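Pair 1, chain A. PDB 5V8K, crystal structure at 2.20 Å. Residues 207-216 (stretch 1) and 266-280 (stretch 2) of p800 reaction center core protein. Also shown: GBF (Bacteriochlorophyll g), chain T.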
# COMPACT_ATOMS: atom_id res chain seq x y z
N SER A 207 7.87 24.68 -22.97
CA SER A 207 6.46 24.53 -23.32
C SER A 207 5.72 23.72 -22.26
O SER A 207 4.61 24.08 -21.84
CB SER A 207 6.29 23.88 -24.69
OG SER A 207 6.71 24.75 -25.73
N CYS A 208 6.31 22.59 -21.83
CA CYS A 208 5.67 21.77 -20.81
C CYS A 208 5.52 22.53 -19.51
O CYS A 208 4.47 22.47 -18.87
CB CYS A 208 6.46 20.48 -20.57
SG CYS A 208 6.45 19.36 -21.96
N GLN A 209 6.57 23.22 -19.08
CA GLN A 209 6.53 23.89 -17.78
C GLN A 209 5.50 25.00 -17.77
O GLN A 209 4.74 25.14 -16.82
CB GLN A 209 7.92 24.43 -17.44
CG GLN A 209 9.02 23.38 -17.39
CD GLN A 209 10.27 23.97 -16.91
OE1 GLN A 209 10.29 24.53 -15.84
NE2 GLN A 209 11.35 23.89 -17.69
N ILE A 210 5.47 25.83 -18.82
CA ILE A 210 4.47 26.89 -18.86
C ILE A 210 3.07 26.29 -18.99
O ILE A 210 2.12 26.77 -18.36
CB ILE A 210 4.78 27.86 -20.01
CG1 ILE A 210 6.11 28.56 -19.78
CG2 ILE A 210 3.63 28.88 -20.18
CD1 ILE A 210 6.14 29.57 -18.64
N LEU A 211 2.91 25.23 -19.77
CA LEU A 211 1.60 24.59 -19.84
C LEU A 211 1.14 24.14 -18.46
O LEU A 211 -0.05 24.26 -18.11
CB LEU A 211 1.64 23.42 -20.82
CG LEU A 211 0.30 22.77 -21.11
CD1 LEU A 211 -0.53 23.68 -21.97
CD2 LEU A 211 0.51 21.44 -21.78
N ALA A 212 2.07 23.64 -17.63
CA ALA A 212 1.72 23.20 -16.29
C ALA A 212 1.16 24.35 -15.47
O ALA A 212 0.18 24.20 -14.74
CB ALA A 212 2.94 22.60 -15.58
N PHE A 213 1.77 25.52 -15.60
CA PHE A 213 1.28 26.70 -14.91
C PHE A 213 -0.08 27.14 -15.44
O PHE A 213 -0.94 27.57 -14.66
CB PHE A 213 2.29 27.83 -15.04
CG PHE A 213 1.87 29.05 -14.34
CD1 PHE A 213 2.05 29.20 -12.98
CD2 PHE A 213 1.23 30.03 -15.04
CE1 PHE A 213 1.62 30.35 -12.34
CE2 PHE A 213 0.77 31.15 -14.42
CZ PHE A 213 0.94 31.33 -13.09
N HIS A 214 -0.31 27.02 -16.76
CA HIS A 214 -1.64 27.24 -17.32
C HIS A 214 -2.65 26.29 -16.71
O HIS A 214 -3.75 26.69 -16.32
CB HIS A 214 -1.58 27.07 -18.84
CG HIS A 214 -1.03 28.24 -19.59
ND1 HIS A 214 -1.17 29.54 -19.17
CD2 HIS A 214 -0.34 28.30 -20.76
CE1 HIS A 214 -0.60 30.36 -20.04
NE2 HIS A 214 -0.09 29.63 -21.02
N PHE A 215 -2.29 25.01 -16.60
CA PHE A 215 -3.18 24.04 -15.97
C PHE A 215 -3.60 24.48 -14.58
O PHE A 215 -4.78 24.39 -14.20
CB PHE A 215 -2.51 22.66 -15.86
CG PHE A 215 -2.66 21.79 -17.05
CD1 PHE A 215 -3.88 21.16 -17.31
CD2 PHE A 215 -1.59 21.52 -17.87
CE1 PHE A 215 -4.02 20.31 -18.37
CE2 PHE A 215 -1.72 20.67 -18.95
CZ PHE A 215 -2.92 20.06 -19.21
N ALA A 216 -2.63 24.94 -13.77
CA ALA A 216 -2.96 25.41 -12.43
C ALA A 216 -3.90 26.61 -12.47
O ALA A 216 -4.83 26.70 -11.67
CB ALA A 216 -1.68 25.74 -11.65
N GLY A 266 -8.93 16.15 -13.62
CA GLY A 266 -8.16 15.92 -14.83
C GLY A 266 -7.09 16.96 -15.06
O GLY A 266 -5.96 16.62 -15.42
N HIS A 267 -7.40 18.24 -14.84
CA HIS A 267 -6.43 19.29 -15.13
C HIS A 267 -5.37 19.42 -14.03
O HIS A 267 -4.24 19.80 -14.31
CB HIS A 267 -7.13 20.62 -15.35
CG HIS A 267 -7.85 20.68 -16.66
ND1 HIS A 267 -9.07 20.07 -16.87
CD2 HIS A 267 -7.48 21.19 -17.86
CE1 HIS A 267 -9.43 20.25 -18.13
NE2 HIS A 267 -8.48 20.90 -18.75
N LEU A 268 -5.73 19.11 -12.78
CA LEU A 268 -4.75 19.04 -11.71
C LEU A 268 -3.71 17.96 -11.97
O LEU A 268 -2.50 18.20 -11.85
CB LEU A 268 -5.48 18.77 -10.39
CG LEU A 268 -4.63 18.43 -9.21
CD1 LEU A 268 -3.65 19.57 -8.99
CD2 LEU A 268 -5.52 18.16 -8.01
N VAL A 269 -4.20 16.80 -12.32
CA VAL A 269 -3.33 15.67 -12.53
C VAL A 269 -2.41 15.90 -13.77
O VAL A 269 -1.21 15.72 -13.74
CB VAL A 269 -4.05 14.30 -12.68
CG1 VAL A 269 -3.09 13.21 -13.07
CG2 VAL A 269 -4.88 13.94 -11.46
N MET A 270 -3.00 16.36 -14.86
CA MET A 270 -2.24 16.56 -16.10
C MET A 270 -1.23 17.69 -15.90
O MET A 270 -0.17 17.71 -16.46
CB MET A 270 -3.10 16.86 -17.37
CG MET A 270 -3.97 15.74 -17.84
SD MET A 270 -2.99 14.47 -18.61
CE MET A 270 -4.06 13.88 -19.87
N GLY A 271 -1.63 18.71 -15.17
CA GLY A 271 -0.72 19.81 -14.89
C GLY A 271 0.49 19.36 -14.09
O GLY A 271 1.62 19.72 -14.41
N ILE A 272 0.28 18.53 -13.08
CA ILE A 272 1.40 18.01 -12.30
C ILE A 272 2.32 17.21 -13.20
O ILE A 272 3.55 17.27 -13.10
CB ILE A 272 0.89 17.15 -11.13
CG1 ILE A 272 0.16 18.01 -10.08
CG2 ILE A 272 2.03 16.36 -10.49
CD1 ILE A 272 0.96 19.05 -9.41
N MET A 273 1.70 16.42 -14.07
CA MET A 273 2.45 15.55 -14.98
C MET A 273 3.33 16.39 -15.96
O MET A 273 4.46 16.06 -16.26
CB MET A 273 1.58 14.50 -15.76
CG MET A 273 0.98 13.36 -14.96
SD MET A 273 -0.43 12.61 -15.75
CE MET A 273 0.28 11.80 -17.15
N PHE A 274 2.80 17.48 -16.48
CA PHE A 274 3.58 18.32 -17.39
C PHE A 274 4.65 19.12 -16.64
O PHE A 274 5.71 19.39 -17.20
CB PHE A 274 2.68 19.27 -18.18
CG PHE A 274 2.09 18.66 -19.43
CD1 PHE A 274 2.84 18.62 -20.59
CD2 PHE A 274 0.81 18.13 -19.45
CE1 PHE A 274 2.33 18.05 -21.74
CE2 PHE A 274 0.30 17.56 -20.59
CZ PHE A 274 1.06 17.53 -21.74
N TRP A 275 4.38 19.51 -15.39
CA TRP A 275 5.37 20.21 -14.59
C TRP A 275 6.59 19.33 -14.37
O TRP A 275 7.72 19.73 -14.62
CB TRP A 275 4.73 20.60 -13.25
CG TRP A 275 5.56 21.38 -12.27
CD1 TRP A 275 6.46 22.37 -12.53
CD2 TRP A 275 5.53 21.23 -10.84
NE1 TRP A 275 7.00 22.85 -11.34
CE2 TRP A 275 6.43 22.16 -10.29
CE3 TRP A 275 4.82 20.39 -9.98
CZ2 TRP A 275 6.64 22.26 -8.91
CZ3 TRP A 275 5.03 20.48 -8.63
CH2 TRP A 275 5.94 21.42 -8.10
N ILE A 276 6.35 18.09 -13.93
CA ILE A 276 7.45 17.22 -13.58
C ILE A 276 8.14 16.71 -14.83
O ILE A 276 9.37 16.68 -14.90
CB ILE A 276 6.95 16.08 -12.68
CG1 ILE A 276 6.50 16.68 -11.34
CG2 ILE A 276 8.03 15.02 -12.49
CD1 ILE A 276 5.69 15.76 -10.46
N GLY A 277 7.37 16.31 -15.85
CA GLY A 277 7.97 15.88 -17.10
C GLY A 277 8.67 17.01 -17.83
O GLY A 277 9.69 16.78 -18.48
N GLY A 278 8.15 18.22 -17.74
CA GLY A 278 8.85 19.35 -18.34
C GLY A 278 10.18 19.62 -17.67
O GLY A 278 11.19 19.88 -18.34
N VAL A 279 10.20 19.58 -16.34
CA VAL A 279 11.45 19.78 -15.61
C VAL A 279 12.43 18.65 -15.93
O VAL A 279 13.64 18.89 -16.06
CB VAL A 279 11.16 19.91 -14.10
CG1 VAL A 279 12.45 19.89 -13.27
CG2 VAL A 279 10.40 21.21 -13.86
N PHE A 280 11.93 17.42 -16.07
CA PHE A 280 12.81 16.33 -16.47
C PHE A 280 13.50 16.63 -17.81
O PHE A 280 14.70 16.40 -17.96
CB PHE A 280 12.04 15.01 -16.56
CG PHE A 280 12.71 13.99 -17.44
CD1 PHE A 280 13.77 13.23 -16.97
CD2 PHE A 280 12.32 13.85 -18.75
CE1 PHE A 280 14.41 12.32 -17.80
CE2 PHE A 280 12.95 12.95 -19.58
CZ PHE A 280 14.00 12.19 -19.11
MG GBF T . 11.41 26.04 -14.64
CHA GBF T . 13.99 26.63 -16.94
CHB GBF T . 13.32 23.76 -13.19
CHC GBF T . 9.02 26.09 -12.21
CHD GBF T . 9.57 28.65 -16.35
NA GBF T . 13.24 25.35 -14.97
C1A GBF T . 14.20 25.64 -15.85
C2A GBF T . 15.57 25.08 -15.66
C3A GBF T . 15.12 23.86 -14.85
C4A GBF T . 13.81 24.35 -14.31
CMA GBF T . 14.90 22.61 -15.68
CAA GBF T . 16.53 26.08 -14.98
CBA GBF T . 16.19 26.38 -13.52
CGA GBF T . 17.25 27.29 -12.94
O1A GBF T . 18.44 27.01 -13.08
O2A GBF T . 16.85 28.06 -11.78
NB GBF T . 11.29 25.15 -12.80
C1B GBF T . 12.08 24.12 -12.44
C2B GBF T . 11.64 23.65 -11.22
C3B GBF T . 10.46 24.31 -10.95
C4B GBF T . 10.19 25.17 -12.03
CMB GBF T . 12.34 22.61 -10.37
CAB GBF T . 9.75 24.05 -9.68
CBB GBF T . 8.81 24.77 -9.11
NC GBF T . 9.71 27.14 -14.37
C1C GBF T . 8.85 27.00 -13.37
C2C GBF T . 7.54 27.70 -13.27
C3C GBF T . 7.87 28.43 -14.48
C4C GBF T . 9.06 28.08 -15.10
CMC GBF T . 6.40 26.69 -13.55
CAC GBF T . 6.94 29.43 -15.03
CBC GBF T . 5.66 29.77 -14.31
ND GBF T . 11.60 27.35 -16.16
C1D GBF T . 10.91 28.27 -16.83
C2D GBF T . 11.52 28.97 -18.16
C3D GBF T . 12.69 28.22 -18.02
C4D GBF T . 12.76 27.30 -16.93
CMD GBF T . 11.06 30.01 -19.12
CAD GBF T . 14.01 28.20 -18.69
OBD GBF T . 14.42 28.67 -19.80
CBD GBF T . 14.82 27.08 -18.09
CGD GBF T . 15.03 25.90 -19.00
O1D GBF T . 14.25 24.97 -19.06
O2D GBF T . 16.16 25.84 -19.87
CED GBF T . 15.88 25.41 -21.20
C1 GBF T . 17.76 28.60 -10.83
C2 GBF T . 16.99 28.69 -9.53
C3 GBF T . 16.12 29.68 -9.29
C4 GBF T . 15.87 30.77 -10.28
C5 GBF T . 15.36 29.70 -7.98

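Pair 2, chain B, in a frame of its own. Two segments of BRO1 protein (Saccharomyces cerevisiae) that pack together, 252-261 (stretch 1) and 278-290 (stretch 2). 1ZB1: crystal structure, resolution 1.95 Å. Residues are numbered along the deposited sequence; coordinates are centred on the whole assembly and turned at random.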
# COMPACT_ATOMS: atom_id res chain seq x y z
N LEU B 252 12.66 9.81 -2.44
CA LEU B 252 12.16 11.02 -3.11
C LEU B 252 13.29 11.76 -3.82
O LEU B 252 13.13 12.19 -4.96
CB LEU B 252 11.43 11.93 -2.12
CG LEU B 252 12.13 12.95 -1.23
CD1 LEU B 252 12.52 14.18 -2.06
CD2 LEU B 252 11.16 13.38 -0.13
N HIS B 253 14.44 11.92 -3.16
CA HIS B 253 15.57 12.60 -3.80
C HIS B 253 16.17 11.72 -4.90
O HIS B 253 16.51 12.21 -5.97
CB HIS B 253 16.66 12.93 -2.79
CG HIS B 253 16.29 14.03 -1.84
ND1 HIS B 253 16.00 15.31 -2.25
CD2 HIS B 253 16.16 14.03 -0.49
CE1 HIS B 253 15.71 16.05 -1.20
NE2 HIS B 253 15.80 15.30 -0.12
N PHE B 254 16.29 10.42 -4.63
CA PHE B 254 16.87 9.51 -5.62
C PHE B 254 16.09 9.46 -6.93
O PHE B 254 16.69 9.45 -8.01
CB PHE B 254 16.98 8.10 -5.06
CG PHE B 254 17.58 7.12 -6.03
CD1 PHE B 254 18.94 7.18 -6.34
CD2 PHE B 254 16.79 6.17 -6.67
CE1 PHE B 254 19.50 6.31 -7.26
CE2 PHE B 254 17.34 5.29 -7.60
CZ PHE B 254 18.70 5.36 -7.90
N TYR B 255 14.77 9.41 -6.85
CA TYR B 255 13.98 9.35 -8.06
C TYR B 255 13.92 10.69 -8.77
O TYR B 255 13.79 10.75 -9.99
CB TYR B 255 12.59 8.76 -7.75
CG TYR B 255 12.69 7.26 -7.59
CD1 TYR B 255 13.07 6.46 -8.67
CD2 TYR B 255 12.51 6.64 -6.35
CE1 TYR B 255 13.27 5.08 -8.52
CE2 TYR B 255 12.71 5.27 -6.20
CZ TYR B 255 13.09 4.50 -7.28
OH TYR B 255 13.32 3.14 -7.14
N LYS B 256 14.06 11.77 -8.01
CA LYS B 256 14.08 13.09 -8.63
C LYS B 256 15.38 13.16 -9.44
O LYS B 256 15.40 13.69 -10.56
CB LYS B 256 14.08 14.19 -7.56
CG LYS B 256 14.27 15.58 -8.12
CD LYS B 256 13.05 16.45 -7.90
CE LYS B 256 12.78 16.69 -6.42
NZ LYS B 256 11.64 17.63 -6.24
N SER B 257 16.45 12.61 -8.88
CA SER B 257 17.75 12.57 -9.55
C SER B 257 17.68 11.74 -10.82
O SER B 257 18.16 12.16 -11.88
CB SER B 257 18.81 11.97 -8.62
OG SER B 257 20.03 11.75 -9.32
N LEU B 258 17.08 10.56 -10.71
CA LEU B 258 16.94 9.65 -11.84
C LEU B 258 16.16 10.31 -12.97
O LEU B 258 16.44 10.09 -14.15
CB LEU B 258 16.24 8.36 -11.40
CG LEU B 258 16.47 7.14 -12.28
CD1 LEU B 258 17.94 6.73 -12.19
CD2 LEU B 258 15.58 5.99 -11.83
N SER B 259 15.16 11.11 -12.59
CA SER B 259 14.32 11.80 -13.55
C SER B 259 15.12 12.84 -14.34
O SER B 259 15.02 12.92 -15.57
CB SER B 259 13.17 12.49 -12.83
OG SER B 259 12.32 13.15 -13.74
N ALA B 260 15.90 13.65 -13.63
CA ALA B 260 16.72 14.68 -14.25
C ALA B 260 17.77 14.04 -15.16
O ALA B 260 18.04 14.54 -16.25
CB ALA B 260 17.40 15.52 -13.18
N TYR B 261 18.36 12.95 -14.71
CA TYR B 261 19.37 12.24 -15.48
C TYR B 261 18.81 11.82 -16.84
O TYR B 261 19.38 12.15 -17.89
CB TYR B 261 19.84 11.00 -14.71
CG TYR B 261 20.66 10.01 -15.52
CD1 TYR B 261 21.85 10.40 -16.16
CD2 TYR B 261 20.26 8.68 -15.64
CE1 TYR B 261 22.61 9.48 -16.88
CE2 TYR B 261 21.01 7.76 -16.36
CZ TYR B 261 22.18 8.17 -16.98
OH TYR B 261 22.92 7.25 -17.68
N ALA B 278 23.04 21.22 -17.75
CA ALA B 278 22.37 21.87 -16.63
C ALA B 278 21.52 20.86 -15.86
O ALA B 278 21.42 20.93 -14.63
CB ALA B 278 21.50 23.02 -17.14
N PHE B 279 20.90 19.93 -16.58
CA PHE B 279 20.07 18.92 -15.94
C PHE B 279 20.88 17.81 -15.29
O PHE B 279 20.45 17.22 -14.30
CB PHE B 279 19.08 18.33 -16.95
CG PHE B 279 17.78 19.07 -17.00
CD1 PHE B 279 16.80 18.86 -16.02
CD2 PHE B 279 17.54 20.02 -17.99
CE1 PHE B 279 15.61 19.58 -16.03
CE2 PHE B 279 16.35 20.75 -18.01
CZ PHE B 279 15.39 20.53 -17.03
N LEU B 280 22.06 17.53 -15.83
CA LEU B 280 22.92 16.51 -15.23
C LEU B 280 23.45 17.11 -13.94
O LEU B 280 23.71 16.41 -12.96
CB LEU B 280 24.07 16.15 -16.17
CG LEU B 280 23.77 15.07 -17.22
CD1 LEU B 280 23.69 13.72 -16.55
CD2 LEU B 280 22.48 15.39 -17.94
N ASP B 281 23.61 18.43 -13.96
CA ASP B 281 24.08 19.19 -12.81
C ASP B 281 23.04 19.01 -11.71
O ASP B 281 23.37 18.64 -10.58
CB ASP B 281 24.20 20.67 -13.19
CG ASP B 281 25.11 21.45 -12.27
OD1 ASP B 281 24.82 21.53 -11.06
OD2 ASP B 281 26.13 21.98 -12.77
N PHE B 282 21.78 19.27 -12.05
CA PHE B 282 20.67 19.15 -11.11
C PHE B 282 20.55 17.72 -10.59
O PHE B 282 20.30 17.51 -9.40
CB PHE B 282 19.36 19.56 -11.78
CG PHE B 282 18.16 19.42 -10.89
CD1 PHE B 282 18.00 20.24 -9.78
CD2 PHE B 282 17.18 18.46 -11.17
CE1 PHE B 282 16.88 20.11 -8.95
CE2 PHE B 282 16.06 18.33 -10.35
CZ PHE B 282 15.91 19.15 -9.24
N SER B 283 20.73 16.75 -11.48
CA SER B 283 20.64 15.35 -11.12
C SER B 283 21.65 15.01 -10.02
O SER B 283 21.31 14.36 -9.03
CB SER B 283 20.90 14.47 -12.34
OG SER B 283 20.80 13.09 -12.01
N MET B 284 22.89 15.45 -10.20
CA MET B 284 23.95 15.20 -9.23
C MET B 284 23.59 15.79 -7.87
O MET B 284 23.83 15.18 -6.84
CB MET B 284 25.28 15.80 -9.71
CG MET B 284 26.45 15.55 -8.77
SD MET B 284 26.92 13.81 -8.66
CE MET B 284 26.08 13.30 -7.21
N GLN B 285 23.02 17.00 -7.88
CA GLN B 285 22.61 17.67 -6.66
C GLN B 285 21.65 16.78 -5.87
O GLN B 285 21.87 16.49 -4.69
CB GLN B 285 21.92 18.99 -6.99
CG GLN B 285 22.82 20.06 -7.58
CD GLN B 285 22.05 21.29 -8.05
OE1 GLN B 285 21.22 21.83 -7.31
NE2 GLN B 285 22.32 21.74 -9.27
N GLN B 286 20.58 16.35 -6.54
CA GLN B 286 19.58 15.50 -5.92
C GLN B 286 20.15 14.18 -5.41
O GLN B 286 19.79 13.74 -4.32
CB GLN B 286 18.45 15.24 -6.91
CG GLN B 286 17.57 16.45 -7.15
CD GLN B 286 16.95 16.96 -5.86
OE1 GLN B 286 16.34 16.19 -5.10
NE2 GLN B 286 17.10 18.25 -5.60
N LEU B 287 21.03 13.56 -6.19
CA LEU B 287 21.62 12.30 -5.75
C LEU B 287 22.40 12.53 -4.45
O LEU B 287 22.34 11.73 -3.52
CB LEU B 287 22.56 11.74 -6.82
CG LEU B 287 23.31 10.48 -6.39
CD1 LEU B 287 22.32 9.36 -6.12
CD2 LEU B 287 24.30 10.06 -7.47
N ILE B 288 23.15 13.63 -4.39
CA ILE B 288 23.91 13.94 -3.19
C ILE B 288 22.95 14.17 -2.02
O ILE B 288 23.21 13.72 -0.90
CB ILE B 288 24.82 15.18 -3.39
CG1 ILE B 288 25.94 14.84 -4.38
CG2 ILE B 288 25.43 15.61 -2.06
CD1 ILE B 288 26.76 16.04 -4.83
N SER B 289 21.84 14.85 -2.28
CA SER B 289 20.84 15.12 -1.24
C SER B 289 20.27 13.83 -0.62
O SER B 289 19.87 13.83 0.55
CB SER B 289 19.68 15.94 -1.81
OG SER B 289 20.04 17.28 -2.06
N SER B 290 20.25 12.75 -1.38
CA SER B 290 19.70 11.48 -0.91
C SER B 290 20.66 10.67 -0.05
O SER B 290 20.23 9.84 0.76
CB SER B 290 19.28 10.61 -2.09
OG SER B 290 20.41 10.00 -2.69

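Both pairs consist of two helices packed nearly antiparallel, their N-to-C directions 157° apart in pair 1 and 163° in pair 2, with axes approaching to 7.5 Å and 7.6 Å. The central backbones superpose with an RMSD of 0.4 Å. Axes this close leave little room between the backbones, and at the closest CA pair of each both residues are small: alanine and glycine in pair 1, two serines in pair 2. The two pairs fill the space with different chemistry.

The tightest point matches A:Ala212 and A:Gly271 with B:Ser257 and B:Ser283. In pair 1 the CA atoms of A:Ala212 and A:Gly271 lie 4.4 Å apart, and A:Ala212 CB rests 3.4 Å from A:Gly271 O. Glycine suits this place because an ideal CB on A:Gly271 would fall 2.7 Å from A:Phe215 CB, a clash. In pair 2 the CA atoms of B:Ser257 and B:Ser283 are 4.3 Å apart, and each hydroxyl reaches across to the other's backbone: B:Ser283 OG donates to B:Ser257 O at 2.8 Å, and B:Ser257 OG to B:Ser283 O at 2.9 Å. Serine is small enough to enter the gap and polar enough to bond there, whereas pair 1 has no hydrogen bond between its stretches.

The glycine of pair 1 leaves space for A:Phe215, a knob among A:His267, A:Met270, A:Gly271 and A:Phe274, with its CB 3.5 Å from A:Gly271 CA. Its counterpart, B:Ala260, is compact enough to sit beside a serine, B:Ala260 CB lying 3.7 Å from B:Ser283 CB. The aromatic bulk here comes from the second helix instead: B:Phe282, matching A:Met270, brings CD2 to 3.6 Å from B:Ala260 CB.

A:Phe274 and B:Gln286 also match. The phenylalanine offers a flat apolar face to A:Leu211, whose CD2 stands 3.7 Å from the ring centroid, while A:Cys208 SG lies at the ring edge, 3.9 Å from A:Phe274 CD1. At the corresponding places in pair 2, the aliphatic part of B:Lys256 packs on glutamine, B:Lys256 CG to B:Gln286 CG 3.5 Å, and B:His253 ND1 donates a nearly straight hydrogen bond to B:Gln286 OE1 at 3.0 Å. These three pair 2 residues are partly exposed, a setting that suits polar side chains with apolar stems; their pair 1 counterparts are buried.

Finally, A:Gly278 lets A:Cys208 CB approach A:Gly278 CA to 3.5 Å. At the matching position in pair 2, B:Ser290 CB lies 3.6 Å from B:His253 CB.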